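Local coordinates for protein eukaryotic translation initiation factor 4 gamma 5 (PDB 6OZU) that probably acts as a scaffold in translation initiation, its MIF4G domain being expected to bind the helicase eIF4A as in related eIF4G proteins, at residues Q96-N101 against I136-L141; E104-L109 against Y162-K167; I177-L182 against P199-V204. All coordinates share one frame; numbering follows the deposited sequence.

Contact 1 (Q96-N101 against I136-L141); sequences QRTFEN and INFLGL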
ATOM      1  N   GLN A  96       3.059  -9.287  -2.817  1.00 53.23           N
ATOM      2  CA  GLN A  96       2.216 -10.469  -2.776  1.00 53.75           C
ATOM      3  C   GLN A  96       2.213 -11.042  -1.362  1.00 57.33           C
ATOM      4  O   GLN A  96       1.134 -11.243  -0.818  1.00 56.12           O
ATOM      5  CB  GLN A  96       2.669 -11.496  -3.813  1.00 56.11           C
ATOM      6  CG  GLN A  96       1.607 -12.505  -4.191  1.00 73.72           C
ATOM      7  CD  GLN A  96       2.288 -13.595  -4.959  1.00106.93           C
ATOM      8  OE1 GLN A  96       2.811 -14.557  -4.378  1.00105.34           O
ATOM      9  NE2 GLN A  96       2.364 -13.423  -6.280  1.00100.02           N
ATOM     10  N   ARG A  97       3.398 -11.173  -0.726  1.00 53.50           N
ATOM     11  CA  ARG A  97       3.522 -11.724   0.611  1.00 53.53           C
ATOM     12  C   ARG A  97       2.879 -10.837   1.674  1.00 55.68           C
ATOM     13  O   ARG A  97       2.081 -11.326   2.473  1.00 55.46           O
ATOM     14  CB  ARG A  97       4.974 -12.076   0.944  1.00 56.03           C
ATOM     15  CG  ARG A  97       5.066 -12.958   2.182  1.00 76.66           C
ATOM     16  CD  ARG A  97       6.487 -13.136   2.695  1.00103.45           C
ATOM     17  NE  ARG A  97       6.565 -13.199   4.162  1.00118.73           N
ATOM     18  CZ  ARG A  97       6.216 -14.247   4.904  1.00134.44           C
ATOM     19  NH1 ARG A  97       6.332 -14.200   6.224  1.00121.07           N
ATOM     20  NH2 ARG A  97       5.763 -15.357   4.330  1.00122.44           N
ATOM     21  N   THR A  98       3.186  -9.536   1.659  1.00 50.00           N
ATOM     22  CA  THR A  98       2.633  -8.535   2.561  1.00 47.10           C
ATOM     23  C   THR A  98       1.094  -8.471   2.539  1.00 50.41           C
ATOM     24  O   THR A  98       0.473  -8.383   3.612  1.00 50.09           O
ATOM     25  CB  THR A  98       3.232  -7.170   2.185  1.00 54.85           C
ATOM     26  OG1 THR A  98       4.644  -7.243   2.343  1.00 59.58           O
ATOM     27  CG2 THR A  98       2.670  -6.005   3.018  1.00 51.31           C
ATOM     28  N   PHE A  99       0.480  -8.433   1.336  1.00 47.36           N
ATOM     29  CA  PHE A  99      -0.972  -8.252   1.268  1.00 47.52           C
ATOM     30  C   PHE A  99      -1.714  -9.587   1.310  1.00 53.98           C
ATOM     31  O   PHE A  99      -2.878  -9.608   1.727  1.00 54.14           O
ATOM     32  CB  PHE A  99      -1.399  -7.318   0.108  1.00 48.22           C
ATOM     33  CG  PHE A  99      -0.724  -5.971   0.265  1.00 48.80           C
ATOM     34  CD1 PHE A  99      -0.952  -5.184   1.395  1.00 49.22           C
ATOM     35  CD2 PHE A  99       0.239  -5.544  -0.649  1.00 51.16           C
ATOM     36  CE1 PHE A  99      -0.260  -3.983   1.585  1.00 49.01           C
ATOM     37  CE2 PHE A  99       0.930  -4.328  -0.454  1.00 51.75           C
ATOM     38  CZ  PHE A  99       0.670  -3.562   0.656  1.00 48.12           C
ATOM     39  N   GLU A 100      -1.008 -10.700   1.050  1.00 52.13           N
ATOM     40  CA  GLU A 100      -1.564 -12.054   1.208  1.00 53.56           C
ATOM     41  C   GLU A 100      -1.680 -12.332   2.729  1.00 55.87           C
ATOM     42  O   GLU A 100      -2.669 -12.911   3.179  1.00 55.07           O
ATOM     43  CB  GLU A 100      -0.630 -13.086   0.606  1.00 57.01           C
ATOM     44  CG  GLU A 100      -1.191 -13.867  -0.562  1.00 74.83           C
ATOM     45  CD  GLU A 100      -0.242 -14.971  -1.001  1.00 95.13           C
ATOM     46  OE1 GLU A 100      -0.230 -16.037  -0.344  1.00 99.84           O
ATOM     47  OE2 GLU A 100       0.512 -14.760  -1.975  1.00 73.43           O
ATOM     48  N   ASN A 101      -0.654 -11.905   3.503  1.00 51.62           N
ATOM     49  CA  ASN A 101      -0.604 -12.003   4.962  1.00 51.15           C
ATOM     50  C   ASN A 101      -1.729 -11.186   5.543  1.00 53.18           C
ATOM     51  O   ASN A 101      -2.478 -11.718   6.369  1.00 54.37           O
ATOM     52  CB  ASN A 101       0.733 -11.477   5.519  1.00 49.49           C
ATOM     53  CG  ASN A 101       1.935 -12.342   5.283  1.00 64.54           C
ATOM     54  OD1 ASN A 101       1.847 -13.533   4.969  1.00 52.61           O
ATOM     55  ND2 ASN A 101       3.106 -11.748   5.407  1.00 58.25           N
ATOM     56  N   ILE A 136      -2.670  -1.191   5.020  1.00 45.14           N
ATOM     57  CA  ILE A 136      -3.507  -0.352   4.151  1.00 43.93           C
ATOM     58  C   ILE A 136      -2.800   0.980   3.868  1.00 42.66           C
ATOM     59  O   ILE A 136      -2.747   1.380   2.708  1.00 42.29           O
ATOM     60  CB  ILE A 136      -4.949  -0.190   4.709  1.00 47.40           C
ATOM     61  CG1 ILE A 136      -5.580  -1.552   5.125  1.00 46.73           C
ATOM     62  CG2 ILE A 136      -5.851   0.559   3.707  1.00 51.05           C
ATOM     63  CD1 ILE A 136      -5.814  -2.638   3.982  1.00 53.33           C
ATOM     64  N   ASN A 137      -2.176   1.601   4.879  1.00 37.92           N
ATOM     65  CA  ASN A 137      -1.387   2.826   4.660  1.00 39.87           C
ATOM     66  C   ASN A 137      -0.262   2.538   3.636  1.00 43.92           C
ATOM     67  O   ASN A 137      -0.185   3.195   2.586  1.00 43.31           O
ATOM     68  CB  ASN A 137      -0.802   3.384   5.981  1.00 45.28           C
ATOM     69  CG  ASN A 137      -0.002   4.668   5.819  1.00 75.50           C
ATOM     70  OD1 ASN A 137      -0.389   5.589   5.086  1.00 60.19           O
ATOM     71  ND2 ASN A 137       1.134   4.757   6.499  1.00 71.85           N
ATOM     72  N   PHE A 138       0.532   1.492   3.906  1.00 39.78           N
ATOM     73  CA  PHE A 138       1.603   1.055   3.029  1.00 39.35           C
ATOM     74  C   PHE A 138       1.104   0.819   1.583  1.00 45.36           C
ATOM     75  O   PHE A 138       1.728   1.347   0.655  1.00 45.48           O
ATOM     76  CB  PHE A 138       2.289  -0.165   3.615  1.00 41.05           C
ATOM     77  CG  PHE A 138       3.532  -0.637   2.887  1.00 43.22           C
ATOM     78  CD1 PHE A 138       4.455   0.277   2.379  1.00 46.94           C
ATOM     79  CD2 PHE A 138       3.814  -1.985   2.772  1.00 43.99           C
ATOM     80  CE1 PHE A 138       5.623  -0.155   1.751  1.00 47.67           C
ATOM     81  CE2 PHE A 138       4.989  -2.412   2.160  1.00 48.41           C
ATOM     82  CZ  PHE A 138       5.881  -1.494   1.644  1.00 46.82           C
ATOM     83  N   LEU A 139      -0.043   0.108   1.396  1.00 41.41           N
ATOM     84  CA  LEU A 139      -0.634  -0.134   0.068  1.00 41.30           C
ATOM     85  C   LEU A 139      -0.865   1.183  -0.707  1.00 47.95           C
ATOM     86  O   LEU A 139      -0.553   1.249  -1.900  1.00 49.21           O
ATOM     87  CB  LEU A 139      -1.953  -0.936   0.172  1.00 40.07           C
ATOM     88  CG  LEU A 139      -2.627  -1.328  -1.169  1.00 42.53           C
ATOM     89  CD1 LEU A 139      -1.889  -2.484  -1.872  1.00 42.51           C
ATOM     90  CD2 LEU A 139      -4.074  -1.698  -0.959  1.00 43.27           C
ATOM     91  N   GLY A 140      -1.375   2.204  -0.003  1.00 44.35           N
ATOM     92  CA  GLY A 140      -1.627   3.543  -0.532  1.00 43.56           C
ATOM     93  C   GLY A 140      -0.370   4.266  -0.962  1.00 45.76           C
ATOM     94  O   GLY A 140      -0.310   4.812  -2.062  1.00 44.62           O
ATOM     95  N   LEU A 141       0.654   4.253  -0.114  1.00 42.37           N
ATOM     96  CA  LEU A 141       1.952   4.853  -0.436  1.00 43.44           C
ATOM     97  C   LEU A 141       2.690   4.144  -1.587  1.00 49.99           C
ATOM     98  O   LEU A 141       3.340   4.816  -2.405  1.00 51.33           O
ATOM     99  CB  LEU A 141       2.826   4.892   0.802  1.00 43.78           C
ATOM    100  CG  LEU A 141       2.296   5.802   1.886  1.00 46.80           C
ATOM    101  CD1 LEU A 141       2.748   5.362   3.205  1.00 47.26           C
ATOM    102  CD2 LEU A 141       2.654   7.221   1.623  1.00 46.70           C
TER
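Phe138 meets two residues of the 96-101 helix, chiefly through one ring carbon, CD2. Thr98 CG2 comes up to the edge of its ring, near the plane, 4.2 Å from Phe138 CD2, and the two side chains cross at about a right angle. Phe99 CZ lies 4.1 Å from the same CD2, an oblique approach of one ring on the other. A chi1 of -173° sets Phe138 CD2 where Thr98 and Phe99 can both meet it.

Leu139 takes over next, giving the Phe99 ring a methyl over one face. Leu139 CD1 is 3.8 Å from the centroid of the Phe99 ring and only 16° off its normal, a good CH-pi contact, and Leu139 CB is 3.7 Å from Phe99 CZ. Thr98 CG2 stands 3.8 Å above the other face of the Phe99 ring, toward its rim, so methyls hold the ring from both sides. All of this is apolar and buried; the hydroxyl of Thr98 is turned back to its own helix, where OG1 bonds to Gln94 O.

The segment axes approach to 11.1 Å and run roughly antiparallel, in keeping with the all-helical, HEAT-like architecture of MIF4G domains. Helix 150-162 closes one flank, with Val156 touching both Phe99 and Leu139 and Val152 reaching Phe99. On another flank Phe138 packs on Val63 and Val67 of helix 63-76 and meets Phe51 edge-to-face.

Contact 2 (E104-L109 against Y162-K167); sequences EAQAQL and YGTERK. With SO4 (sulfate ion), chain G.
Thr164 is the one residue of the 162-167 loop that reaches the 104-109 helix, where it packs on Gln106 and Ala107. It sits second in a type I beta turn from Gly163 to Arg166, which follows the end of helix 150-162 in this HEAT-like all-helical domain.

The two branches of Thr164 do different jobs. A chi1 of 46° wedges OG1 in between the backbone N and C, turning the methyl CG2 to the helix. Thr164 CG2 is 4.1 Å from Gln106 CG, and Ala107 CB lies 4.0 Å from Thr164 OG1. Gln106 offers only the aliphatic part of its chain here: it bends at chi2 (68°), and the two side chains pass at a slant. Trp159 of helix 150-162 touches both Gln106 and Thr164, filling in beside them.

The hydroxyl of Thr164 is also a donor, with OG1 3.1 Å from O2 of a sulfate ion, probably from the crystallisation liquor. Gly163 CA lies 3.4 Å from sulfate O1, so the anion rests against the start of the turn.

Arg166 folds back over this turn while making a salt bridge to Glu103 through NH2. The same NH2 of Arg166 gives a weak bond to Thr164 O, 3.5 Å away in the plane of the guanidinium, with an N-H...O angle of 159°.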
ATOM      1  N   GLU A 104      -5.143 -13.021   4.875  1.00 49.02           N
ATOM      2  CA  GLU A 104      -5.239 -14.195   5.743  1.00 50.83           C
ATOM      3  C   GLU A 104      -5.359 -13.853   7.238  1.00 53.68           C
ATOM      4  O   GLU A 104      -6.028 -14.593   7.959  1.00 53.98           O
ATOM      5  CB  GLU A 104      -4.071 -15.171   5.481  1.00 54.04           C
ATOM      6  CG  GLU A 104      -4.277 -16.585   6.016  1.00 71.30           C
ATOM      7  CD  GLU A 104      -5.580 -17.299   5.696  1.00102.99           C
ATOM      8  OE1 GLU A 104      -6.038 -17.242   4.531  1.00107.38           O
ATOM      9  OE2 GLU A 104      -6.136 -17.937   6.618  1.00 96.53           O
ATOM     10  N   ALA A 105      -4.739 -12.738   7.693  1.00 47.94           N
ATOM     11  CA  ALA A 105      -4.809 -12.276   9.077  1.00 47.32           C
ATOM     12  C   ALA A 105      -6.248 -11.840   9.399  1.00 52.17           C
ATOM     13  O   ALA A 105      -6.751 -12.148  10.478  1.00 51.92           O
ATOM     14  CB  ALA A 105      -3.841 -11.122   9.282  1.00 47.32           C
ATOM     15  N   GLN A 106      -6.913 -11.168   8.431  1.00 48.67           N
ATOM     16  CA  GLN A 106      -8.305 -10.721   8.473  1.00 47.10           C
ATOM     17  C   GLN A 106      -9.232 -11.953   8.561  1.00 53.74           C
ATOM     18  O   GLN A 106     -10.121 -11.986   9.422  1.00 55.04           O
ATOM     19  CB  GLN A 106      -8.624  -9.885   7.214  1.00 46.82           C
ATOM     20  CG  GLN A 106     -10.010  -9.260   7.183  1.00 53.83           C
ATOM     21  CD  GLN A 106     -10.179  -8.180   8.235  1.00 82.94           C
ATOM     22  OE1 GLN A 106      -9.389  -7.218   8.323  1.00 76.51           O
ATOM     23  NE2 GLN A 106     -11.218  -8.318   9.061  1.00 77.35           N
ATOM     24  N   ALA A 107      -9.011 -12.950   7.673  1.00 50.29           N
ATOM     25  CA  ALA A 107      -9.752 -14.222   7.591  1.00 51.53           C
ATOM     26  C   ALA A 107      -9.627 -15.028   8.882  1.00 59.34           C
ATOM     27  O   ALA A 107     -10.624 -15.578   9.350  1.00 59.65           O
ATOM     28  CB  ALA A 107      -9.248 -15.043   6.421  1.00 52.88           C
ATOM     29  N   GLN A 108      -8.403 -15.080   9.459  1.00 57.81           N
ATOM     30  CA  GLN A 108      -8.095 -15.757  10.708  1.00 59.97           C
ATOM     31  C   GLN A 108      -8.874 -15.113  11.856  1.00 66.59           C
ATOM     32  O   GLN A 108      -9.581 -15.832  12.559  1.00 68.70           O
ATOM     33  CB  GLN A 108      -6.588 -15.716  10.978  1.00 61.87           C
ATOM     34  CG  GLN A 108      -5.968 -17.072  11.262  1.00 78.44           C
ATOM     35  CD  GLN A 108      -4.459 -17.090  11.117  1.00 99.58           C
ATOM     36  OE1 GLN A 108      -3.813 -16.079  10.781  1.00 97.62           O
ATOM     37  NE2 GLN A 108      -3.860 -18.253  11.363  1.00 83.46           N
ATOM     38  N   LEU A 109      -8.803 -13.766  12.003  1.00 62.59           N
ATOM     39  CA  LEU A 109      -9.520 -13.003  13.035  1.00 62.20           C
ATOM     40  C   LEU A 109     -10.997 -13.351  13.070  1.00 67.02           C
ATOM     41  O   LEU A 109     -11.511 -13.699  14.134  1.00 68.23           O
ATOM     42  CB  LEU A 109      -9.344 -11.476  12.842  1.00 60.52           C
ATOM     43  CG  LEU A 109     -10.058 -10.570  13.868  1.00 63.60           C
ATOM     44  CD1 LEU A 109      -9.188 -10.311  15.091  1.00 63.80           C
ATOM     45  CD2 LEU A 109     -10.486  -9.280  13.230  1.00 64.63           C
ATOM     46  N   TYR A 162     -15.897  -6.562   0.016  1.00 45.66           N
ATOM     47  CA  TYR A 162     -16.800  -7.706  -0.162  1.00 48.09           C
ATOM     48  C   TYR A 162     -16.559  -8.861   0.800  1.00 55.64           C
ATOM     49  O   TYR A 162     -17.335  -9.813   0.786  1.00 57.66           O
ATOM     50  CB  TYR A 162     -16.782  -8.214  -1.612  1.00 51.03           C
ATOM     51  CG  TYR A 162     -17.304  -7.228  -2.642  1.00 53.46           C
ATOM     52  CD1 TYR A 162     -18.669  -7.058  -2.839  1.00 56.62           C
ATOM     53  CD2 TYR A 162     -16.431  -6.528  -3.473  1.00 53.50           C
ATOM     54  CE1 TYR A 162     -19.156  -6.195  -3.822  1.00 59.76           C
ATOM     55  CE2 TYR A 162     -16.906  -5.650  -4.446  1.00 55.16           C
ATOM     56  CZ  TYR A 162     -18.271  -5.492  -4.620  1.00 63.07           C
ATOM     57  OH  TYR A 162     -18.756  -4.629  -5.560  1.00 60.63           O
ATOM     58  N   GLY A 163     -15.526  -8.764   1.639  1.00 52.46           N
ATOM     59  CA  GLY A 163     -15.181  -9.806   2.592  1.00 53.60           C
ATOM     60  C   GLY A 163     -14.190 -10.805   2.035  1.00 61.34           C
ATOM     61  O   GLY A 163     -14.046 -10.938   0.810  1.00 61.97           O
ATOM     62  N   THR A 164     -13.505 -11.522   2.932  1.00 59.48           N
ATOM     63  CA  THR A 164     -12.510 -12.537   2.560  1.00 61.67           C
ATOM     64  C   THR A 164     -13.172 -13.705   1.794  1.00 68.78           C
ATOM     65  O   THR A 164     -12.574 -14.229   0.853  1.00 68.33           O
ATOM     66  CB  THR A 164     -11.656 -12.958   3.779  1.00 66.68           C
ATOM     67  OG1 THR A 164     -12.503 -13.204   4.915  1.00 62.84           O
ATOM     68  CG2 THR A 164     -10.618 -11.889   4.150  1.00 60.36           C
ATOM     69  N   GLU A 165     -14.437 -14.035   2.139  1.00 68.10           N
ATOM     70  CA  GLU A 165     -15.233 -15.052   1.444  1.00 70.54           C
ATOM     71  C   GLU A 165     -16.027 -14.422   0.252  1.00 76.45           C
ATOM     72  O   GLU A 165     -16.704 -15.148  -0.484  1.00 77.93           O
ATOM     73  CB  GLU A 165     -16.154 -15.801   2.429  1.00 72.72           C
ATOM     74  N   ARG A 166     -15.917 -13.067   0.064  1.00 71.84           N
ATOM     75  CA  ARG A 166     -16.532 -12.246  -1.001  1.00 71.67           C
ATOM     76  C   ARG A 166     -18.080 -12.325  -1.039  1.00 77.80           C
ATOM     77  O   ARG A 166     -18.694 -12.001  -2.065  1.00 77.65           O
ATOM     78  CB  ARG A 166     -15.913 -12.546  -2.389  1.00 71.68           C
ATOM     79  CG  ARG A 166     -14.714 -11.668  -2.755  1.00 79.08           C
ATOM     80  CD  ARG A 166     -13.398 -12.267  -2.295  1.00 90.65           C
ATOM     81  NE  ARG A 166     -12.254 -11.642  -2.960  1.00 98.26           N
ATOM     82  CZ  ARG A 166     -11.000 -11.731  -2.530  1.00105.16           C
ATOM     83  NH1 ARG A 166     -10.019 -11.139  -3.202  1.00 92.41           N
ATOM     84  NH2 ARG A 166     -10.716 -12.408  -1.420  1.00 81.14           N
ATOM     85  N   LYS A 167     -18.705 -12.676   0.102  1.00 75.05           N
ATOM     86  CA  LYS A 167     -20.157 -12.822   0.179  1.00 75.78           C
ATOM     87  C   LYS A 167     -20.890 -11.638   0.851  1.00 75.32           C
ATOM     88  O   LYS A 167     -22.121 -11.688   0.951  1.00 76.67           O
ATOM     89  CB  LYS A 167     -20.527 -14.161   0.854  1.00 80.38           C
ATOM     90  CG  LYS A 167     -20.461 -15.357  -0.095  1.00 98.16           C
ATOM     91  CD  LYS A 167     -20.990 -16.641   0.549  1.00111.81           C
ATOM     92  CE  LYS A 167     -22.382 -17.005   0.079  1.00124.46           C
ATOM     93  NZ  LYS A 167     -22.880 -18.249   0.725  1.00133.53           N
TER
HETATM   94  S   SO4 G 405     -15.146 -10.383   6.453  1.00136.90           S
HETATM   95  O1  SO4 G 405     -15.982 -11.189   5.552  1.00137.31           O
HETATM   96  O2  SO4 G 405     -13.869 -11.061   6.686  1.00138.10           O
HETATM   97  O3  SO4 G 405     -14.883  -9.061   5.870  1.00135.91           O
HETATM   98  O4  SO4 G 405     -15.845 -10.218   7.729  1.00137.15           O

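Contact 3 (I177-L182 against P199-V204); sequences IHFMNL and PKFRAV
Phe201 of helix 194-208 meets Leu182 of helix 173-186 with the edge of its ring. The methyl Leu182 CD1 lies near the ring plane, 3.5 Å from Phe201 CE1 and 3.6 Å from Phe201 CZ, so it presses on the rim and not on the pi face. A chi1 of -171° swings CG of Phe201 to the side opposite its backbone N, carrying the ring out from the helix. About one turn back from Leu182, Phe179 joins from a second direction: Phe179 CE1 is 4.4 Å from Phe201 CZ, the two rings meeting obliquely in a looser contact.

Successive helices packed through apolar side chains in this way are what the HEAT-like fold of a MIF4G domain consists of. Phe201 also touches Leu183 and Cys186 farther along helix 173-186, as well as Phe143 of helix 118-144 and Ile228 of helix 215-235. Leu157 of helix 150-162 touches both Phe179 and Leu182.

Away from this core, Asn181 curls back on its own helix. Asn181 ND2 donates to Ile177 O at 2.9 Å in a bent bond (N-H...O 131°), and that oxygen also accepts the backbone N-H of Asn181.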
ATOM      1  N   ILE A 177     -13.331   2.148   7.402  1.00 42.90           N
ATOM      2  CA  ILE A 177     -12.356   3.142   7.878  1.00 41.63           C
ATOM      3  C   ILE A 177     -11.022   2.991   7.131  1.00 43.95           C
ATOM      4  O   ILE A 177     -10.501   3.991   6.649  1.00 43.22           O
ATOM      5  CB  ILE A 177     -12.204   3.178   9.419  1.00 45.08           C
ATOM      6  CG1 ILE A 177     -13.586   3.221  10.109  1.00 46.05           C
ATOM      7  CG2 ILE A 177     -11.343   4.383   9.849  1.00 45.96           C
ATOM      8  CD1 ILE A 177     -13.619   2.794  11.549  1.00 52.23           C
ATOM      9  N   HIS A 178     -10.512   1.750   6.955  1.00 41.84           N
ATOM     10  CA  HIS A 178      -9.283   1.494   6.164  1.00 41.85           C
ATOM     11  C   HIS A 178      -9.422   2.030   4.733  1.00 48.80           C
ATOM     12  O   HIS A 178      -8.499   2.682   4.231  1.00 51.11           O
ATOM     13  CB  HIS A 178      -8.872   0.008   6.156  1.00 41.31           C
ATOM     14  CG  HIS A 178      -8.592  -0.579   7.518  1.00 43.41           C
ATOM     15  ND1 HIS A 178      -7.927   0.138   8.502  1.00 44.80           N
ATOM     16  CD2 HIS A 178      -8.909  -1.798   8.011  1.00 43.74           C
ATOM     17  CE1 HIS A 178      -7.851  -0.679   9.542  1.00 43.78           C
ATOM     18  NE2 HIS A 178      -8.443  -1.843   9.297  1.00 43.54           N
ATOM     19  N   PHE A 179     -10.615   1.846   4.131  1.00 43.38           N
ATOM     20  CA  PHE A 179     -10.948   2.342   2.804  1.00 42.56           C
ATOM     21  C   PHE A 179     -10.994   3.855   2.716  1.00 46.64           C
ATOM     22  O   PHE A 179     -10.569   4.371   1.688  1.00 46.67           O
ATOM     23  CB  PHE A 179     -12.268   1.736   2.302  1.00 44.60           C
ATOM     24  CG  PHE A 179     -12.666   2.193   0.920  1.00 45.86           C
ATOM     25  CD1 PHE A 179     -12.018   1.700  -0.207  1.00 49.09           C
ATOM     26  CD2 PHE A 179     -13.654   3.150   0.747  1.00 47.15           C
ATOM     27  CE1 PHE A 179     -12.368   2.140  -1.490  1.00 50.23           C
ATOM     28  CE2 PHE A 179     -14.007   3.586  -0.536  1.00 50.28           C
ATOM     29  CZ  PHE A 179     -13.371   3.072  -1.644  1.00 48.42           C
ATOM     30  N   MET A 180     -11.544   4.579   3.742  1.00 43.36           N
ATOM     31  CA  MET A 180     -11.617   6.048   3.678  1.00 43.85           C
ATOM     32  C   MET A 180     -10.228   6.635   3.718  1.00 48.14           C
ATOM     33  O   MET A 180      -9.953   7.678   3.118  1.00 46.62           O
ATOM     34  CB  MET A 180     -12.400   6.693   4.847  1.00 46.90           C
ATOM     35  CG  MET A 180     -13.663   6.004   5.256  1.00 50.51           C
ATOM     36  SD  MET A 180     -14.541   6.842   6.604  1.00 53.26           S
ATOM     37  CE  MET A 180     -13.207   7.545   7.477  1.00 49.24           C
ATOM     38  N   ASN A 181      -9.371   6.002   4.479  1.00 47.45           N
ATOM     39  CA  ASN A 181      -8.021   6.491   4.636  1.00 47.91           C
ATOM     40  C   ASN A 181      -7.215   6.228   3.371  1.00 47.88           C
ATOM     41  O   ASN A 181      -6.548   7.146   2.897  1.00 47.58           O
ATOM     42  CB  ASN A 181      -7.435   5.968   5.930  1.00 48.87           C
ATOM     43  CG  ASN A 181      -8.057   6.707   7.111  1.00 63.76           C
ATOM     44  OD1 ASN A 181      -7.873   7.916   7.282  1.00 57.02           O
ATOM     45  ND2 ASN A 181      -8.879   6.022   7.901  1.00 52.40           N
ATOM     46  N   LEU A 182      -7.457   5.083   2.725  1.00 43.60           N
ATOM     47  CA  LEU A 182      -6.894   4.697   1.420  1.00 43.44           C
ATOM     48  C   LEU A 182      -7.405   5.717   0.372  1.00 45.17           C
ATOM     49  O   LEU A 182      -6.603   6.324  -0.348  1.00 44.96           O
ATOM     50  CB  LEU A 182      -7.403   3.295   1.078  1.00 43.74           C
ATOM     51  CG  LEU A 182      -6.562   2.333   0.230  1.00 50.70           C
ATOM     52  CD1 LEU A 182      -7.293   1.914  -0.988  1.00 50.81           C
ATOM     53  CD2 LEU A 182      -5.159   2.840  -0.068  1.00 56.18           C
ATOM     54  N   PRO A 199      -6.609   8.955 -11.657  1.00 46.32           N
ATOM     55  CA  PRO A 199      -7.452   8.214 -12.618  1.00 46.57           C
ATOM     56  C   PRO A 199      -7.318   6.697 -12.511  1.00 50.16           C
ATOM     57  O   PRO A 199      -8.278   5.995 -12.836  1.00 51.00           O
ATOM     58  CB  PRO A 199      -6.960   8.714 -13.976  1.00 49.08           C
ATOM     59  CG  PRO A 199      -6.326  10.044 -13.665  1.00 53.79           C
ATOM     60  CD  PRO A 199      -5.636   9.798 -12.381  1.00 48.33           C
ATOM     61  N   LYS A 200      -6.145   6.192 -12.043  1.00 45.03           N
ATOM     62  CA  LYS A 200      -5.864   4.765 -11.859  1.00 44.00           C
ATOM     63  C   LYS A 200      -6.692   4.186 -10.708  1.00 48.89           C
ATOM     64  O   LYS A 200      -7.196   3.066 -10.828  1.00 51.02           O
ATOM     65  CB  LYS A 200      -4.372   4.524 -11.611  1.00 45.45           C
ATOM     66  CG  LYS A 200      -3.508   4.392 -12.840  1.00 49.06           C
ATOM     67  CD  LYS A 200      -2.040   4.218 -12.435  1.00 58.01           C
ATOM     68  CE  LYS A 200      -1.176   3.584 -13.498  1.00 84.48           C
ATOM     69  NZ  LYS A 200      -0.991   2.108 -13.299  1.00 97.59           N
ATOM     70  N   PHE A 201      -6.815   4.933  -9.594  1.00 45.00           N
ATOM     71  CA  PHE A 201      -7.598   4.514  -8.421  1.00 44.63           C
ATOM     72  C   PHE A 201      -9.085   4.553  -8.726  1.00 49.56           C
ATOM     73  O   PHE A 201      -9.825   3.694  -8.261  1.00 50.34           O
ATOM     74  CB  PHE A 201      -7.266   5.377  -7.196  1.00 45.71           C
ATOM     75  CG  PHE A 201      -7.863   4.880  -5.896  1.00 46.57           C
ATOM     76  CD1 PHE A 201      -7.410   3.698  -5.304  1.00 48.37           C
ATOM     77  CD2 PHE A 201      -8.840   5.618  -5.235  1.00 47.60           C
ATOM     78  CE1 PHE A 201      -7.964   3.240  -4.102  1.00 47.58           C
ATOM     79  CE2 PHE A 201      -9.379   5.166  -4.023  1.00 49.46           C
ATOM     80  CZ  PHE A 201      -8.929   3.985  -3.458  1.00 46.50           C
ATOM     81  N   ARG A 202      -9.514   5.536  -9.532  1.00 46.28           N
ATOM     82  CA  ARG A 202     -10.905   5.698  -9.983  1.00 45.98           C
ATOM     83  C   ARG A 202     -11.312   4.480 -10.826  1.00 48.21           C
ATOM     84  O   ARG A 202     -12.413   3.962 -10.650  1.00 48.70           O
ATOM     85  CB  ARG A 202     -11.071   7.019 -10.759  1.00 44.82           C
ATOM     86  CG  ARG A 202     -12.484   7.303 -11.199  1.00 53.36           C
ATOM     87  CD  ARG A 202     -12.552   8.447 -12.191  1.00 58.73           C
ATOM     88  NE  ARG A 202     -13.928   8.809 -12.526  1.00 63.59           N
ATOM     89  CZ  ARG A 202     -14.687   8.260 -13.468  1.00 74.55           C
ATOM     90  NH1 ARG A 202     -14.250   7.219 -14.161  1.00 68.59           N
ATOM     91  NH2 ARG A 202     -15.912   8.720 -13.691  1.00 58.42           N
ATOM     92  N   ALA A 203     -10.409   4.021 -11.700  1.00 43.70           N
ATOM     93  CA  ALA A 203     -10.564   2.845 -12.563  1.00 44.67           C
ATOM     94  C   ALA A 203     -10.777   1.554 -11.751  1.00 51.57           C
ATOM     95  O   ALA A 203     -11.594   0.720 -12.143  1.00 54.26           O
ATOM     96  CB  ALA A 203      -9.344   2.696 -13.450  1.00 45.22           C
ATOM     97  N   VAL A 204     -10.044   1.406 -10.625  1.00 47.38           N
ATOM     98  CA  VAL A 204     -10.117   0.284  -9.678  1.00 46.95           C
ATOM     99  C   VAL A 204     -11.517   0.235  -9.061  1.00 51.52           C
ATOM    100  O   VAL A 204     -12.129  -0.835  -9.013  1.00 53.24           O
ATOM    101  CB  VAL A 204      -8.982   0.370  -8.615  1.00 49.67           C
ATOM    102  CG1 VAL A 204      -9.222  -0.565  -7.423  1.00 49.53           C
ATOM    103  CG2 VAL A 204      -7.649   0.058  -9.253  1.00 49.13           C
TER

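Contacts 1 and 2 share helix 82-112, on which residues 96-101 and 104-109 follow closely; it is about 15 Å between their centres, and their segments alternate along the chain. The same long helix thus packs on helix 118-144 and, farther along, on the loop after helix 150-162. Contact 3 comes later in the chain, between two further helices. Its centre is about 14 Å from that of contact 1 and about 19 Å from that of contact 2. It touches contact 1 directly: Leu182 CD2 is 3.6 Å from Gly140 CA. Helix 118-144 thus packs on helix 82-112 and also touches helix 173-186. All three contacts lie within one MIF4G domain.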